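Local coordinates for protein PvdO (Pseudomonas aeruginosa, PDB 5HHA) that probably acts in the periplasm in maturation of the pyoverdine chromophore and belongs to the formylglycine-generating enzyme family, here with a bound calcium ion, at residues 178-190 against 251-263. Numbering follows the deposited sequence.
With CA (calcium ion), chain C.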
# COMPACT_ATOMS: atom_id res chain seq x y z
N GLU A 178 7.93 -1.40 -24.86
CA GLU A 178 8.12 -2.76 -24.41
C GLU A 178 7.56 -3.00 -23.00
O GLU A 178 6.93 -4.02 -22.76
CB GLU A 178 9.60 -3.12 -24.47
CG GLU A 178 9.88 -4.53 -24.19
CD GLU A 178 11.36 -4.94 -24.35
OE1 GLU A 178 12.21 -4.05 -24.64
OE2 GLU A 178 11.65 -6.16 -24.18
N TYR A 179 7.83 -2.09 -22.06
CA TYR A 179 7.50 -2.33 -20.65
C TYR A 179 7.20 -0.98 -20.00
O TYR A 179 8.01 -0.43 -19.27
CB TYR A 179 8.65 -3.09 -19.96
CG TYR A 179 8.40 -3.74 -18.61
CD1 TYR A 179 8.09 -3.00 -17.47
CD2 TYR A 179 8.50 -5.11 -18.48
CE1 TYR A 179 7.87 -3.62 -16.26
CE2 TYR A 179 8.31 -5.73 -17.28
CZ TYR A 179 8.00 -4.97 -16.16
OH TYR A 179 7.80 -5.57 -14.96
N SER A 180 6.06 -0.41 -20.35
CA SER A 180 5.60 0.86 -19.82
C SER A 180 4.23 0.64 -19.24
O SER A 180 3.38 -0.04 -19.84
CB SER A 180 5.56 1.90 -20.93
OG SER A 180 5.07 3.14 -20.46
N ILE A 181 4.00 1.21 -18.06
CA ILE A 181 2.72 1.08 -17.38
C ILE A 181 2.16 2.47 -17.05
O ILE A 181 1.36 2.61 -16.12
CB ILE A 181 2.84 0.21 -16.11
CG1 ILE A 181 3.80 0.81 -15.07
CG2 ILE A 181 3.29 -1.19 -16.48
CD1 ILE A 181 3.85 0.01 -13.77
N ALA A 182 2.60 3.46 -17.80
CA ALA A 182 2.21 4.85 -17.56
C ALA A 182 0.72 5.15 -17.72
O ALA A 182 0.26 6.18 -17.22
CB ALA A 182 3.00 5.75 -18.45
N LYS A 183 -0.03 4.28 -18.39
CA LYS A 183 -1.50 4.41 -18.43
C LYS A 183 -2.18 3.87 -17.18
O LYS A 183 -3.37 4.12 -16.96
CB LYS A 183 -2.09 3.72 -19.67
CG LYS A 183 -1.72 4.39 -20.98
CD LYS A 183 -2.23 5.82 -21.05
CE LYS A 183 -1.93 6.46 -22.40
NZ LYS A 183 -2.53 7.82 -22.51
N HIS A 184 -1.45 3.12 -16.35
CA HIS A 184 -2.02 2.49 -15.17
C HIS A 184 -1.35 2.80 -13.84
O HIS A 184 -1.90 2.45 -12.82
CB HIS A 184 -2.09 0.98 -15.38
CG HIS A 184 -3.06 0.59 -16.44
ND1 HIS A 184 -4.41 0.41 -16.21
CD2 HIS A 184 -2.86 0.44 -17.76
CE1 HIS A 184 -5.00 0.14 -17.37
NE2 HIS A 184 -4.08 0.14 -18.32
N ALA A 185 -0.18 3.42 -13.84
CA ALA A 185 0.51 3.65 -12.59
C ALA A 185 1.50 4.77 -12.68
O ALA A 185 2.08 5.02 -13.71
CB ALA A 185 1.24 2.38 -12.17
N ASN A 186 1.73 5.41 -11.54
CA ASN A 186 2.70 6.49 -11.42
C ASN A 186 4.05 6.00 -10.92
O ASN A 186 4.16 5.58 -9.76
CB ASN A 186 2.14 7.57 -10.48
CG ASN A 186 3.07 8.76 -10.32
OD1 ASN A 186 3.97 8.96 -11.11
ND2 ASN A 186 2.79 9.60 -9.35
N THR A 187 5.03 5.97 -11.81
CA THR A 187 6.37 5.51 -11.48
C THR A 187 7.35 6.56 -11.96
O THR A 187 6.93 7.67 -12.29
CB THR A 187 6.70 4.12 -12.05
OG1 THR A 187 6.82 4.17 -13.48
CG2 THR A 187 5.64 3.13 -11.63
N TYR A 188 8.65 6.28 -11.94
CA TYR A 188 9.66 7.29 -12.23
C TYR A 188 9.38 8.08 -13.50
O TYR A 188 9.09 7.53 -14.55
CB TYR A 188 11.05 6.62 -12.38
CG TYR A 188 12.08 7.59 -12.88
CD1 TYR A 188 12.59 8.57 -12.04
CD2 TYR A 188 12.51 7.59 -14.21
CE1 TYR A 188 13.49 9.51 -12.50
CE2 TYR A 188 13.42 8.53 -14.68
CZ TYR A 188 13.90 9.46 -13.83
OH TYR A 188 14.81 10.38 -14.32
N GLY A 189 9.50 9.39 -13.39
CA GLY A 189 9.47 10.25 -14.56
C GLY A 189 8.09 10.70 -14.96
O GLY A 189 7.10 10.28 -14.43
N ALA A 190 8.08 11.55 -15.97
CA ALA A 190 6.90 12.31 -16.34
C ALA A 190 6.01 11.66 -17.39
O ALA A 190 4.97 12.24 -17.74
CB ALA A 190 7.35 13.70 -16.85
N GLY A 251 4.24 -2.28 -2.76
CA GLY A 251 3.97 -1.37 -3.85
C GLY A 251 5.25 -0.81 -4.42
O GLY A 251 6.30 -1.45 -4.42
N ASN A 252 5.16 0.40 -4.96
CA ASN A 252 6.32 1.05 -5.57
C ASN A 252 6.04 2.54 -5.61
O ASN A 252 4.89 2.94 -5.73
CB ASN A 252 6.53 0.49 -6.99
CG ASN A 252 7.89 0.81 -7.54
OD1 ASN A 252 8.85 0.99 -6.81
ND2 ASN A 252 7.98 0.82 -8.86
N ASP A 253 7.08 3.36 -5.55
CA ASP A 253 6.88 4.80 -5.49
C ASP A 253 7.21 5.54 -6.78
O ASP A 253 7.81 5.02 -7.72
CB ASP A 253 7.64 5.41 -4.31
CG ASP A 253 9.13 5.37 -4.48
OD1 ASP A 253 9.72 6.29 -5.09
OD2 ASP A 253 9.76 4.42 -3.94
N TRP A 254 6.77 6.79 -6.76
CA TRP A 254 6.94 7.76 -7.82
C TRP A 254 8.35 7.89 -8.35
O TRP A 254 8.53 8.33 -9.49
CB TRP A 254 6.46 9.13 -7.33
CG TRP A 254 7.16 9.64 -6.12
CD1 TRP A 254 6.76 9.50 -4.82
CD2 TRP A 254 8.38 10.38 -6.08
NE1 TRP A 254 7.64 10.09 -3.99
CE2 TRP A 254 8.65 10.66 -4.72
CE3 TRP A 254 9.28 10.84 -7.06
CZ2 TRP A 254 9.78 11.37 -4.31
CZ3 TRP A 254 10.40 11.56 -6.64
CH2 TRP A 254 10.64 11.81 -5.28
N GLY A 255 9.37 7.60 -7.55
CA GLY A 255 10.73 7.76 -7.99
C GLY A 255 11.39 6.51 -8.56
O GLY A 255 12.56 6.56 -8.94
N GLU A 256 10.66 5.42 -8.64
CA GLU A 256 11.23 4.12 -8.95
C GLU A 256 10.78 3.60 -10.30
O GLU A 256 9.71 3.94 -10.80
CB GLU A 256 10.76 3.12 -7.89
CG GLU A 256 11.30 3.39 -6.49
CD GLU A 256 12.73 2.99 -6.31
OE1 GLU A 256 13.06 1.79 -6.53
OE2 GLU A 256 13.50 3.89 -5.88
N PRO A 257 11.60 2.74 -10.91
CA PRO A 257 11.24 2.18 -12.21
C PRO A 257 10.13 1.12 -12.11
O PRO A 257 9.98 0.50 -11.04
CB PRO A 257 12.56 1.59 -12.70
CG PRO A 257 13.29 1.22 -11.43
CD PRO A 257 12.93 2.31 -10.45
N PRO A 258 9.38 0.88 -13.18
CA PRO A 258 8.20 0.00 -13.12
C PRO A 258 8.53 -1.48 -12.96
O PRO A 258 7.64 -2.25 -12.62
CB PRO A 258 7.49 0.27 -14.44
CG PRO A 258 8.58 0.76 -15.36
CD PRO A 258 9.51 1.55 -14.50
N ILE A 259 9.78 -1.88 -13.11
CA ILE A 259 10.17 -3.25 -12.85
C ILE A 259 9.90 -3.62 -11.39
O ILE A 259 9.71 -4.79 -11.06
CB ILE A 259 11.68 -3.47 -13.23
CG1 ILE A 259 12.04 -4.94 -13.38
CG2 ILE A 259 12.58 -2.76 -12.28
CD1 ILE A 259 11.40 -5.63 -14.55
N PHE A 260 9.82 -2.62 -10.51
CA PHE A 260 9.50 -2.87 -9.10
C PHE A 260 8.02 -2.66 -8.78
O PHE A 260 7.63 -2.80 -7.62
CB PHE A 260 10.38 -2.01 -8.20
CG PHE A 260 11.84 -2.22 -8.42
CD1 PHE A 260 12.38 -3.49 -8.40
CD2 PHE A 260 12.69 -1.16 -8.65
CE1 PHE A 260 13.74 -3.69 -8.62
CE2 PHE A 260 14.04 -1.36 -8.86
CZ PHE A 260 14.56 -2.63 -8.83
N SER A 261 7.19 -2.41 -9.79
CA SER A 261 5.76 -2.22 -9.61
C SER A 261 4.97 -3.52 -9.68
O SER A 261 3.76 -3.52 -9.42
CB SER A 261 5.22 -1.27 -10.67
OG SER A 261 5.60 0.07 -10.40
N ARG A 262 5.65 -4.62 -10.00
CA ARG A 262 4.99 -5.91 -10.15
C ARG A 262 4.28 -6.28 -8.85
O ARG A 262 4.78 -5.98 -7.76
CB ARG A 262 6.06 -6.96 -10.45
CG ARG A 262 6.89 -6.69 -11.70
CD ARG A 262 8.10 -7.62 -11.85
NE ARG A 262 8.96 -7.49 -10.69
CZ ARG A 262 9.03 -8.34 -9.67
NH1 ARG A 262 8.48 -9.54 -9.72
NH2 ARG A 262 9.76 -8.02 -8.63
N SER A 263 3.16 -7.00 -8.96
CA SER A 263 2.35 -7.31 -7.80
C SER A 263 3.10 -8.05 -6.70
O SER A 263 2.73 -7.95 -5.52
CB SER A 263 1.14 -8.12 -8.22
OG SER A 263 0.24 -7.35 -8.98
CA CA C . 5.66 9.61 -12.65
O HOH W 1 7.07 10.10 -10.81
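With CG trans to its own backbone N (chi1 -165°), the Tyr179 ring reaches over to the 3-10 segment 258-260 and the residues after it, where the side chains of Ile259 and Arg262 cross it at about right angles. Its OH lies 3.6 Å from Ile259 CD1 and also packs against the aliphatic CG and CD of Arg262, while Pro258 O sits at the ring edge, in plane. Ile181 directs CG1 between its backbone N and carbonyl carbon (chi1 62°), which, with chi2 extended, lays CD1 against Pro258 CB at 3.7 Å and against Ser261 CB. Further along, Thr187 CG2 packs 3.3 Å from Ser261 OG, an oxygen that accepts from Asn252 ND2 and is hydrogen-bonded to His214 O, and the Thr187 side chain crosses the Pro258 ring.

A single direct hydrogen bond joins the two loops: Tyr188 N donates to Glu256 O at 2.8 Å, from above the carbonyl plane. Beside it, Tyr188 CA makes a CH-O contact of 3.1 Å with Trp254 O, in the type I turn 253-256. That carbonyl also accepts from a calcium-bound water, so the turn serves as a second shell to the metal. Asn186 OD1, Thr187 O and Gly189 O ligate the calcium, completed by Asp192 and Tyr194; Asn186 ND2 is hydrogen-bonded to Phe196 O. The calcium-binding loop, between helix 154-162 and strand 218-221, thus packs on the connection from strand 247-251 to its antiparallel neighbour 266-269.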